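Local coordinates for pectate lyase/Amb allergen (PDB 4HWV), which probably cleaves pectate as a calcium-dependent lyase of polysaccharide lyase family 1, built on a right-handed parallel beta-helix, at residues Ala119-Pro131 with Arg138-Cys150. Sequence-based numbering, arbitrary orientation.
Sequences ASLWSDYLAAYRP and RTVSGKPEDARAC
Tyr129, at the C-terminal end of helix 119-129, reaches across to the turn that starts helix 143-150. Its hydroxyl donates to Ser141 O at 2.7 Å, arriving from above the carbonyl plane, and accepts the backbone N-H of Glu145, with Glu145 N 3.1 Å from Tyr129 OH. The hydroxyl thus both gives and accepts a main-chain hydrogen bond, bridging Ser141 just before the helix and Glu145 in its first turn. With CG beside its own backbone N (chi1 -55°), the ring fits between Val140, whose CB makes a CH-pi contact on one face, and Ala128 CB over the opposite face.

Next to it, Pro144 is a knob in the hole formed by Asp124, Tyr125, Ala128 and Tyr129. Deeper in, Tyr125 OH donates to Glu145 OE1 at 2.9 Å, nearly along the C-O axis, while Arg148 NE meets the same oxygen from the other face of the carboxylate. Arg148 NH2 forms a salt bridge with Glu145 OE2 at 2.8 Å, and this side-on, two-nitrogen grip fixes the carboxylate's rotation. Leu121 completes the apolar side, its CD1 lying 3.7 Å from Ala147 CB.

Packing thins toward solvent: Asp124 offers its CB and backbone O to the proline ring, its carboxylate bonding to Tyr115 OH, and exposed Lys143 and Ser141 add little.

The segment axes approach to 9.1 Å, obliquely antiparallel at 135°. Helix 131-134 lies in the connection between them, the Cys108-Cys150 disulfide ties the second helix to helix 108-111, and hydrogen bonds from Glu145 and Tyr125 to Gln211 and Trp212 place the pair against strand 211-213, with Arg148 bonding to Phe209 O just before it.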
loop_
_atom_site.group_PDB
_atom_site.type_symbol
_atom_site.label_atom_id
_atom_site.label_comp_id
_atom_site.label_asym_id
_atom_site.label_seq_id
_atom_site.Cartn_x
_atom_site.Cartn_y
_atom_site.Cartn_z
ATOM N N ALA A 119 -15.491 10.761 -13.366
ATOM C CA ALA A 119 -16.211 11.443 -12.297
ATOM C C ALA A 119 -17.706 11.529 -12.626
ATOM O O ALA A 119 -18.564 11.319 -11.763
ATOM C CB ALA A 119 -15.637 12.831 -12.094
ATOM N N SER A 120 -18.013 11.869 -13.871
ATOM C CA SER A 120 -19.406 11.978 -14.289
ATOM C C SER A 120 -20.111 10.617 -14.264
ATOM O O SER A 120 -21.237 10.505 -13.786
ATOM C CB SER A 120 -19.482 12.608 -15.678
ATOM O OG SER A 120 -20.799 12.545 -16.185
ATOM N N LEU A 121 -19.444 9.583 -14.772
ATOM C CA LEU A 121 -20.010 8.244 -14.762
ATOM C C LEU A 121 -20.280 7.794 -13.333
ATOM O O LEU A 121 -21.376 7.309 -13.026
ATOM C CB LEU A 121 -19.057 7.285 -15.479
ATOM C CG LEU A 121 -19.478 5.801 -15.412
ATOM C CD1 LEU A 121 -20.902 5.568 -15.933
ATOM C CD2 LEU A 121 -18.480 4.981 -16.191
ATOM N N TRP A 122 -19.278 7.938 -12.470
ATOM C CA TRP A 122 -19.408 7.492 -11.091
ATOM C C TRP A 122 -20.523 8.249 -10.370
ATOM O O TRP A 122 -21.336 7.638 -9.676
ATOM C CB TRP A 122 -18.068 7.679 -10.384
ATOM C CG TRP A 122 -17.979 7.191 -8.958
ATOM C CD1 TRP A 122 -17.743 7.957 -7.863
ATOM C CD2 TRP A 122 -18.076 5.836 -8.494
ATOM N NE1 TRP A 122 -17.678 7.166 -6.738
ATOM C CE2 TRP A 122 -17.886 5.862 -7.098
ATOM C CE3 TRP A 122 -18.311 4.608 -9.123
ATOM C CZ2 TRP A 122 -17.911 4.712 -6.316
ATOM C CZ3 TRP A 122 -18.339 3.460 -8.340
ATOM C CH2 TRP A 122 -18.150 3.522 -6.950
ATOM N N SER A 123 -20.583 9.572 -10.546
ATOM C CA SER A 123 -21.659 10.347 -9.945
ATOM C C SER A 123 -23.022 9.829 -10.412
ATOM O O SER A 123 -23.922 9.618 -9.585
ATOM C CB SER A 123 -21.491 11.820 -10.291
ATOM O OG SER A 123 -22.507 12.598 -9.678
ATOM N N ASP A 124 -23.184 9.641 -11.726
ATOM C CA ASP A 124 -24.455 9.117 -12.267
ATOM C C ASP A 124 -24.762 7.713 -11.758
ATOM O O ASP A 124 -25.914 7.375 -11.507
ATOM C CB ASP A 124 -24.435 9.067 -13.795
ATOM C CG ASP A 124 -24.761 10.396 -14.442
ATOM O OD1 ASP A 124 -24.805 11.446 -13.750
ATOM O OD2 ASP A 124 -24.956 10.379 -15.676
ATOM N N TYR A 125 -23.729 6.890 -11.634
ATOM C CA TYR A 125 -23.894 5.510 -11.201
ATOM C C TYR A 125 -24.419 5.453 -9.765
ATOM O O TYR A 125 -25.388 4.741 -9.465
ATOM C CB TYR A 125 -22.545 4.770 -11.353
ATOM C CG TYR A 125 -22.659 3.268 -11.299
ATOM C CD1 TYR A 125 -22.580 2.599 -10.082
ATOM C CD2 TYR A 125 -22.836 2.517 -12.462
ATOM C CE1 TYR A 125 -22.686 1.210 -10.014
ATOM C CE2 TYR A 125 -22.952 1.146 -12.406
ATOM C CZ TYR A 125 -22.871 0.493 -11.183
ATOM O OH TYR A 125 -22.985 -0.877 -11.097
ATOM N N LEU A 126 -23.797 6.225 -8.868
ATOM C CA LEU A 126 -24.241 6.261 -7.479
ATOM C C LEU A 126 -25.664 6.831 -7.384
ATOM O O LEU A 126 -26.485 6.324 -6.629
ATOM C CB LEU A 126 -23.275 7.054 -6.582
ATOM C CG LEU A 126 -21.816 6.567 -6.567
ATOM C CD1 LEU A 126 -21.038 7.270 -5.454
ATOM C CD2 LEU A 126 -21.757 5.060 -6.413
ATOM N N ALA A 127 -25.958 7.868 -8.171
ATOM C CA ALA A 127 -27.288 8.483 -8.128
ATOM C C ALA A 127 -28.368 7.510 -8.615
ATOM O O ALA A 127 -29.496 7.474 -8.091
ATOM C CB ALA A 127 -27.319 9.768 -8.957
ATOM N N ALA A 128 -28.044 6.725 -9.636
ATOM C CA ALA A 128 -29.014 5.801 -10.240
ATOM C C ALA A 128 -29.252 4.563 -9.394
ATOM O O ALA A 128 -30.377 4.080 -9.300
ATOM C CB ALA A 128 -28.549 5.384 -11.639
ATOM N N TYR A 129 -28.188 4.041 -8.789
ATOM C CA TYR A 129 -28.237 2.682 -8.266
ATOM C C TYR A 129 -28.153 2.555 -6.745
ATOM O O TYR A 129 -28.257 1.452 -6.221
ATOM C CB TYR A 129 -27.184 1.799 -8.960
ATOM C CG TYR A 129 -27.323 1.812 -10.467
ATOM C CD1 TYR A 129 -28.572 1.622 -11.069
ATOM C CD2 TYR A 129 -26.227 2.048 -11.282
ATOM C CE1 TYR A 129 -28.718 1.649 -12.454
ATOM C CE2 TYR A 129 -26.355 2.093 -12.656
ATOM C CZ TYR A 129 -27.606 1.907 -13.243
ATOM O OH TYR A 129 -27.713 1.947 -14.621
ATOM N N ARG A 130 -28.006 3.669 -6.036
ATOM C CA ARG A 130 -28.067 3.628 -4.574
ATOM C C ARG A 130 -29.376 2.958 -4.128
ATOM O O ARG A 130 -30.413 3.065 -4.805
ATOM C CB ARG A 130 -27.945 5.032 -3.966
ATOM C CG ARG A 130 -29.093 5.957 -4.321
ATOM C CD ARG A 130 -28.892 7.374 -3.769
ATOM N NE ARG A 130 -30.017 8.232 -4.149
ATOM C CZ ARG A 130 -31.173 8.303 -3.494
ATOM N NH1 ARG A 130 -31.358 7.597 -2.382
ATOM N NH2 ARG A 130 -32.143 9.095 -3.948
ATOM N N PRO A 131 -29.336 2.239 -3.000
ATOM C CA PRO A 131 -30.544 1.504 -2.586
ATOM C C PRO A 131 -31.796 2.381 -2.452
ATOM O O PRO A 131 -32.890 1.921 -2.788
ATOM C CB PRO A 131 -30.138 0.911 -1.233
ATOM C CG PRO A 131 -28.665 0.713 -1.361
ATOM C CD PRO A 131 -28.186 1.944 -2.122
ATOM N N ARG A 138 -34.163 -5.857 -8.130
ATOM C CA ARG A 138 -33.650 -6.270 -9.422
ATOM C C ARG A 138 -32.217 -5.815 -9.583
ATOM O O ARG A 138 -31.768 -4.883 -8.909
ATOM C CB ARG A 138 -34.511 -5.698 -10.552
ATOM C CG ARG A 138 -34.557 -4.182 -10.574
ATOM C CD ARG A 138 -35.492 -3.651 -11.659
ATOM N NE ARG A 138 -35.559 -2.192 -11.636
ATOM C CZ ARG A 138 -35.704 -1.427 -12.715
ATOM N NH1 ARG A 138 -35.788 -1.971 -13.919
ATOM N NH2 ARG A 138 -35.752 -0.109 -12.588
ATOM N N THR A 139 -31.510 -6.490 -10.477
ATOM C CA THR A 139 -30.151 -6.138 -10.837
ATOM C C THR A 139 -30.140 -4.784 -11.551
ATOM O O THR A 139 -31.182 -4.302 -12.013
ATOM C CB THR A 139 -29.571 -7.211 -11.746
ATOM O OG1 THR A 139 -30.456 -7.393 -12.857
ATOM C CG2 THR A 139 -29.452 -8.535 -10.979
ATOM N N VAL A 140 -28.976 -4.144 -11.623
ATOM C CA VAL A 140 -28.907 -2.842 -12.261
ATOM C C VAL A 140 -28.946 -2.959 -13.771
ATOM O O VAL A 140 -28.493 -3.956 -14.349
ATOM C CB VAL A 140 -27.661 -2.028 -11.811
ATOM C CG1 VAL A 140 -27.708 -1.757 -10.311
ATOM C CG2 VAL A 140 -26.368 -2.755 -12.183
ATOM N N SER A 141 -29.484 -1.922 -14.408
ATOM C CA SER A 141 -29.554 -1.861 -15.865
ATOM C C SER A 141 -29.645 -0.396 -16.259
ATOM O O SER A 141 -29.847 0.462 -15.413
ATOM C CB SER A 141 -30.777 -2.617 -16.378
ATOM O OG SER A 141 -31.970 -1.919 -16.026
ATOM N N GLY A 142 -29.514 -0.104 -17.546
ATOM C CA GLY A 142 -29.629 1.265 -18.010
ATOM C C GLY A 142 -28.277 1.901 -18.285
ATOM O O GLY A 142 -27.214 1.278 -18.154
ATOM N N LYS A 143 -28.332 3.181 -18.615
ATOM C CA LYS A 143 -27.203 3.893 -19.177
ATOM C C LYS A 143 -25.930 3.896 -18.307
ATOM O O LYS A 143 -24.875 3.547 -18.812
ATOM C CB LYS A 143 -27.625 5.312 -19.591
ATOM C CG LYS A 143 -26.477 6.225 -19.975
ATOM C CD LYS A 143 -27.014 7.560 -20.462
ATOM C CE LYS A 143 -25.899 8.540 -20.695
ATOM N NZ LYS A 143 -26.465 9.816 -21.214
ATOM N N PRO A 144 -26.002 4.284 -17.018
ATOM C CA PRO A 144 -24.721 4.297 -16.284
ATOM C C PRO A 144 -24.132 2.890 -16.134
ATOM O O PRO A 144 -22.913 2.750 -16.184
ATOM C CB PRO A 144 -25.095 4.908 -14.921
ATOM C CG PRO A 144 -26.386 5.638 -15.161
ATOM C CD PRO A 144 -27.110 4.865 -16.233
ATOM N N GLU A 145 -24.968 1.875 -15.962
ATOM C CA GLU A 145 -24.456 0.512 -15.884
ATOM C C GLU A 145 -23.865 0.039 -17.209
ATOM O O GLU A 145 -22.810 -0.588 -17.239
ATOM C CB GLU A 145 -25.540 -0.451 -15.367
ATOM C CG GLU A 145 -25.191 -1.934 -15.544
ATOM C CD GLU A 145 -23.980 -2.399 -14.717
ATOM O OE1 GLU A 145 -23.451 -1.649 -13.849
ATOM O OE2 GLU A 145 -23.564 -3.557 -14.946
ATOM N N ASP A 146 -24.535 0.343 -18.316
ATOM C CA ASP A 146 -23.994 -0.029 -19.624
ATOM C C ASP A 146 -22.672 0.698 -19.887
ATOM O O ASP A 146 -21.745 0.141 -20.496
ATOM C CB ASP A 146 -25.026 0.259 -20.722
ATOM C CG ASP A 146 -26.225 -0.668 -20.642
ATOM O OD1 ASP A 146 -26.069 -1.804 -20.154
ATOM O OD2 ASP A 146 -27.311 -0.271 -21.085
ATOM N N ALA A 147 -22.575 1.951 -19.437
ATOM C CA ALA A 147 -21.325 2.680 -19.594
ATOM C C ALA A 147 -20.209 2.080 -18.723
ATOM O O ALA A 147 -19.079 1.878 -19.198
ATOM C CB ALA A 147 -21.517 4.154 -19.309
ATOM N N ARG A 148 -20.533 1.758 -17.467
ATOM C CA ARG A 148 -19.575 1.062 -16.616
ATOM C C ARG A 148 -19.124 -0.233 -17.281
ATOM O O ARG A 148 -17.927 -0.525 -17.333
ATOM C CB ARG A 148 -20.166 0.746 -15.239
ATOM C CG ARG A 148 -19.150 0.080 -14.312
ATOM C CD ARG A 148 -19.826 -0.752 -13.211
ATOM N NE ARG A 148 -20.581 -1.857 -13.795
ATOM C CZ ARG A 148 -20.028 -2.972 -14.265
ATOM N NH1 ARG A 148 -18.715 -3.184 -14.156
ATOM N NH2 ARG A 148 -20.799 -3.884 -14.829
ATOM N N ALA A 149 -20.082 -1.011 -17.792
ATOM C CA ALA A 149 -19.743 -2.291 -18.404
ATOM C C ALA A 149 -18.803 -2.114 -19.600
ATOM O O ALA A 149 -17.913 -2.935 -19.812
ATOM C CB ALA A 149 -21.007 -3.056 -18.801
ATOM N N CYS A 150 -18.988 -1.050 -20.380
ATOM C CA CYS A 150 -18.080 -0.733 -21.493
ATOM C C CYS A 150 -16.661 -0.535 -20.998
ATOM O O CYS A 150 -15.715 -1.053 -21.584
ATOM C CB CYS A 150 -18.500 0.566 -22.190
ATOM S SG CYS A 150 -19.913 0.431 -23.294
#